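Local structure of sensor protein CpxA (Vibrio parahaemolyticus, 3V67) at residues Arg55-Tyr63 / Leu112-Phe123. The protein is probably a membrane-bound two-component sensor histidine kinase that phosphorylates itself on histidine with ATP, represented here by its periplasmic sensor domain. Numbering follows the deposited sequence.
Sequences RPRVFFSDY and LADSELLMYVGF
Ser61 OG and Tyr120 OH form a hydrogen bond of 2.6 Å, in which either hydroxyl may be the donor. Ser61 holds OG between its backbone N and carbonyl carbon (chi1 84°), which brings it to the rim of the Tyr120 ring, 3.1 Å from CE2 of that tyrosine. The phenol meanwhile leans along the neighbouring strand, with Phe59 O at its edge and in plane. Beneath these side chains strands 57-61 and 115-123 pair antiparallel through six backbone hydrogen bonds, two for each of the pairs Arg57-Gly122, Phe59-Tyr120 and Ser61-Leu118. Phe59 CZ lies over one face of the Arg57 guanidinium, 3.2 Å above its plane and toward its rim, while Arg57 NH1 bonds to Gln77. On the other face of the sheet, Met119 CG touches Val58 CG1 and Phe60 CE1, at 3.6 Å from each, and its sulfur makes an oblique Met-aromatic contact with the Phe60 ring. Leu112 CD1 meets the same ring obliquely, 3.7 Å from Phe60 CE1, and helix 37-46 packs against Phe60 and Leu112. Further along, Leu118 CD1 sits over one face of the Tyr63 ring in a CH-pi contact, and a water links Tyr63 OH to Leu117 O. Both strands are interior to the antiparallel PAS-fold sheet, with 102-112 beyond 115-123 and 67-68 beyond 57-61. The hydroxyl pair adds a side-chain bond to the six backbone bonds, on the face where helix 75-87 packs on Phe59 and Tyr120, so neighbouring strands are tied by side chains as well as backbone.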
loop_
_atom_site.group_PDB
_atom_site.type_symbol
_atom_site.label_atom_id
_atom_site.label_comp_id
_atom_site.label_asym_id
_atom_site.label_seq_id
_atom_site.Cartn_x
_atom_site.Cartn_y
_atom_site.Cartn_z
ATOM N N ARG A 55 17.150 -8.920 0.652
ATOM C CA ARG A 55 16.095 -9.925 0.723
ATOM C C ARG A 55 15.237 -9.767 1.974
ATOM O O ARG A 55 15.739 -9.351 3.021
ATOM C CB ARG A 55 16.704 -11.328 0.676
ATOM C CG ARG A 55 17.227 -11.716 -0.690
ATOM C CD ARG A 55 18.115 -12.938 -0.614
ATOM N NE ARG A 55 19.454 -12.627 -0.131
ATOM C CZ ARG A 55 20.442 -13.511 -0.057
ATOM N NH1 ARG A 55 20.242 -14.766 -0.432
ATOM N NH2 ARG A 55 21.633 -13.141 0.395
ATOM N N PRO A 56 13.934 -10.084 1.859
ATOM C CA PRO A 56 13.034 -10.076 3.015
ATOM C C PRO A 56 13.552 -11.025 4.087
ATOM O O PRO A 56 13.929 -12.153 3.775
ATOM C CB PRO A 56 11.718 -10.608 2.441
ATOM C CG PRO A 56 11.787 -10.309 0.984
ATOM C CD PRO A 56 13.230 -10.436 0.611
ATOM N N ARG A 57 13.581 -10.558 5.328
ATOM C CA ARG A 57 14.046 -11.360 6.446
ATOM C C ARG A 57 12.884 -11.994 7.201
ATOM O O ARG A 57 11.944 -11.315 7.592
ATOM C CB ARG A 57 14.868 -10.496 7.399
ATOM C CG ARG A 57 15.188 -11.191 8.699
ATOM C CD ARG A 57 16.138 -10.387 9.554
ATOM N NE ARG A 57 16.366 -11.059 10.827
ATOM C CZ ARG A 57 17.080 -10.551 11.824
ATOM N NH1 ARG A 57 17.643 -9.357 11.697
ATOM N NH2 ARG A 57 17.228 -11.238 12.951
ATOM N N VAL A 58 12.956 -13.303 7.412
ATOM C CA VAL A 58 11.910 -14.005 8.144
ATOM C C VAL A 58 12.184 -14.028 9.649
ATOM O O VAL A 58 13.259 -14.437 10.082
ATOM C CB VAL A 58 11.728 -15.441 7.615
ATOM C CG1 VAL A 58 10.777 -16.215 8.502
ATOM C CG2 VAL A 58 11.220 -15.414 6.178
ATOM N N PHE A 59 11.212 -13.566 10.433
ATOM C CA PHE A 59 11.303 -13.598 11.890
ATOM C C PHE A 59 10.304 -14.601 12.455
ATOM O O PHE A 59 9.336 -14.970 11.793
ATOM C CB PHE A 59 10.962 -12.236 12.492
ATOM C CG PHE A 59 12.054 -11.205 12.380
ATOM C CD1 PHE A 59 12.987 -11.048 13.393
ATOM C CD2 PHE A 59 12.112 -10.357 11.286
ATOM C CE1 PHE A 59 13.969 -10.077 13.305
ATOM C CE2 PHE A 59 13.094 -9.385 11.193
ATOM C CZ PHE A 59 14.021 -9.247 12.204
ATOM N N PHE A 60 10.525 -15.011 13.698
ATOM C CA PHE A 60 9.614 -15.923 14.369
ATOM C C PHE A 60 9.332 -15.461 15.787
ATOM O O PHE A 60 10.135 -14.754 16.388
ATOM C CB PHE A 60 10.192 -17.339 14.393
ATOM C CG PHE A 60 10.335 -17.956 13.032
ATOM C CD1 PHE A 60 9.236 -18.499 12.390
ATOM C CD2 PHE A 60 11.565 -17.990 12.394
ATOM C CE1 PHE A 60 9.359 -19.063 11.134
ATOM C CE2 PHE A 60 11.695 -18.556 11.143
ATOM C CZ PHE A 60 10.589 -19.095 10.512
ATOM N N SER A 61 8.182 -15.863 16.316
ATOM C CA SER A 61 7.874 -15.652 17.720
ATOM C C SER A 61 6.976 -16.778 18.197
ATOM O O SER A 61 6.493 -17.572 17.389
ATOM C CB SER A 61 7.179 -14.307 17.936
ATOM O OG SER A 61 5.780 -14.410 17.706
ATOM N N ASP A 62 6.765 -16.865 19.504
ATOM C CA ASP A 62 5.812 -17.831 20.034
ATOM C C ASP A 62 4.475 -17.144 20.283
ATOM O O ASP A 62 4.257 -16.020 19.829
ATOM C CB ASP A 62 6.340 -18.519 21.303
ATOM C CG ASP A 62 6.781 -17.537 22.376
ATOM O OD1 ASP A 62 6.172 -16.454 22.502
ATOM O OD2 ASP A 62 7.746 -17.856 23.104
ATOM N N TYR A 63 3.585 -17.818 21.003
ATOM C CA TYR A 63 2.305 -17.231 21.373
ATOM C C TYR A 63 2.355 -16.637 22.774
ATOM O O TYR A 63 1.328 -16.525 23.441
ATOM C CB TYR A 63 1.193 -18.274 21.293
ATOM C CG TYR A 63 0.789 -18.650 19.888
ATOM C CD1 TYR A 63 -0.231 -17.977 19.235
ATOM C CD2 TYR A 63 1.429 -19.682 19.215
ATOM C CE1 TYR A 63 -0.606 -18.321 17.948
ATOM C CE2 TYR A 63 1.060 -20.037 17.930
ATOM C CZ TYR A 63 0.044 -19.354 17.303
ATOM O OH TYR A 63 -0.319 -19.706 16.027
ATOM N N LEU A 112 6.656 -25.606 13.172
ATOM C CA LEU A 112 8.030 -26.042 12.991
ATOM C C LEU A 112 8.440 -26.918 14.162
ATOM O O LEU A 112 8.247 -26.537 15.316
ATOM C CB LEU A 112 8.963 -24.832 12.883
ATOM C CG LEU A 112 8.723 -23.870 11.713
ATOM C CD1 LEU A 112 9.737 -22.736 11.742
ATOM C CD2 LEU A 112 8.770 -24.603 10.378
ATOM N N ALA A 113 8.999 -28.087 13.856
ATOM C CA ALA A 113 9.405 -29.059 14.873
ATOM C C ALA A 113 8.253 -29.438 15.804
ATOM O O ALA A 113 8.431 -29.514 17.020
ATOM C CB ALA A 113 10.595 -28.536 15.674
ATOM N N ASP A 114 7.077 -29.668 15.223
ATOM C CA ASP A 114 5.866 -29.986 15.980
ATOM C C ASP A 114 5.516 -28.932 17.032
ATOM O O ASP A 114 4.858 -29.231 18.027
ATOM C CB ASP A 114 5.964 -31.372 16.624
ATOM C CG ASP A 114 5.433 -32.471 15.724
ATOM O OD1 ASP A 114 4.439 -32.225 15.007
ATOM O OD2 ASP A 114 6.004 -33.581 15.733
ATOM N N SER A 115 5.957 -27.698 16.805
ATOM C CA SER A 115 5.633 -26.589 17.695
ATOM C C SER A 115 4.850 -25.527 16.936
ATOM O O SER A 115 5.163 -25.219 15.788
ATOM C CB SER A 115 6.906 -25.976 18.276
ATOM O OG SER A 115 7.695 -26.965 18.919
ATOM N N GLU A 116 3.827 -24.977 17.581
ATOM C CA GLU A 116 3.026 -23.914 16.981
ATOM C C GLU A 116 3.616 -22.539 17.279
ATOM O O GLU A 116 3.625 -22.079 18.425
ATOM C CB GLU A 116 1.577 -23.984 17.465
ATOM C CG GLU A 116 0.759 -25.082 16.814
ATOM C CD GLU A 116 -0.648 -25.166 17.377
ATOM O OE1 GLU A 116 -0.848 -24.762 18.543
ATOM O OE2 GLU A 116 -1.555 -25.633 16.656
ATOM N N LEU A 117 4.106 -21.891 16.229
ATOM C CA LEU A 117 4.758 -20.594 16.341
ATOM C C LEU A 117 4.138 -19.596 15.374
ATOM O O LEU A 117 3.155 -19.898 14.693
ATOM C CB LEU A 117 6.248 -20.731 16.030
ATOM C CG LEU A 117 7.000 -21.813 16.803
ATOM C CD1 LEU A 117 8.428 -21.926 16.297
ATOM C CD2 LEU A 117 6.971 -21.521 18.299
ATOM N N LEU A 118 4.730 -18.409 15.308
ATOM C CA LEU A 118 4.256 -17.366 14.411
ATOM C C LEU A 118 5.400 -16.823 13.567
ATOM O O LEU A 118 6.506 -16.606 14.062
ATOM C CB LEU A 118 3.592 -16.245 15.209
ATOM C CG LEU A 118 2.383 -16.689 16.033
ATOM C CD1 LEU A 118 2.175 -15.762 17.212
ATOM C CD2 LEU A 118 1.133 -16.741 15.159
ATOM N N MET A 119 5.120 -16.610 12.288
ATOM C CA MET A 119 6.105 -16.139 11.331
ATOM C C MET A 119 5.810 -14.698 10.939
ATOM O O MET A 119 4.649 -14.276 10.870
ATOM C CB MET A 119 6.106 -17.028 10.084
ATOM C CG MET A 119 7.314 -16.833 9.175
ATOM S SD MET A 119 7.140 -17.652 7.575
ATOM C CE MET A 119 6.237 -16.406 6.666
ATOM N N TYR A 120 6.875 -13.952 10.685
ATOM C CA TYR A 120 6.779 -12.553 10.313
ATOM C C TYR A 120 7.775 -12.305 9.190
ATOM O O TYR A 120 8.716 -13.079 9.006
ATOM C CB TYR A 120 7.146 -11.661 11.496
ATOM C CG TYR A 120 6.409 -11.940 12.787
ATOM C CD1 TYR A 120 5.352 -11.132 13.193
ATOM C CD2 TYR A 120 6.790 -12.989 13.619
ATOM C CE1 TYR A 120 4.684 -11.371 14.382
ATOM C CE2 TYR A 120 6.122 -13.239 14.809
ATOM C CZ TYR A 120 5.073 -12.428 15.185
ATOM O OH TYR A 120 4.410 -12.670 16.365
ATOM N N VAL A 121 7.574 -11.224 8.445
ATOM C CA VAL A 121 8.499 -10.861 7.378
ATOM C C VAL A 121 8.851 -9.380 7.452
ATOM O O VAL A 121 7.971 -8.520 7.434
ATOM C CB VAL A 121 7.926 -11.193 5.978
ATOM C CG1 VAL A 121 8.883 -10.742 4.894
ATOM C CG2 VAL A 121 7.649 -12.681 5.848
ATOM N N GLY A 122 10.144 -9.091 7.548
ATOM C CA GLY A 122 10.632 -7.728 7.534
ATOM C C GLY A 122 11.252 -7.423 6.187
ATOM O O GLY A 122 11.866 -8.287 5.569
ATOM N N PHE A 123 11.079 -6.194 5.723
ATOM C CA PHE A 123 11.609 -5.793 4.428
ATOM C C PHE A 123 11.615 -4.281 4.329
ATOM O O PHE A 123 10.633 -3.636 4.676
ATOM C CB PHE A 123 10.783 -6.402 3.291
ATOM C CG PHE A 123 9.303 -6.156 3.409
ATOM C CD1 PHE A 123 8.717 -5.058 2.799
ATOM C CD2 PHE A 123 8.497 -7.032 4.118
ATOM C CE1 PHE A 123 7.355 -4.832 2.906
ATOM C CE2 PHE A 123 7.134 -6.812 4.228
ATOM C CZ PHE A 123 6.564 -5.712 3.620
HETATM O O HOH W 1 0.762 -21.873 15.055
#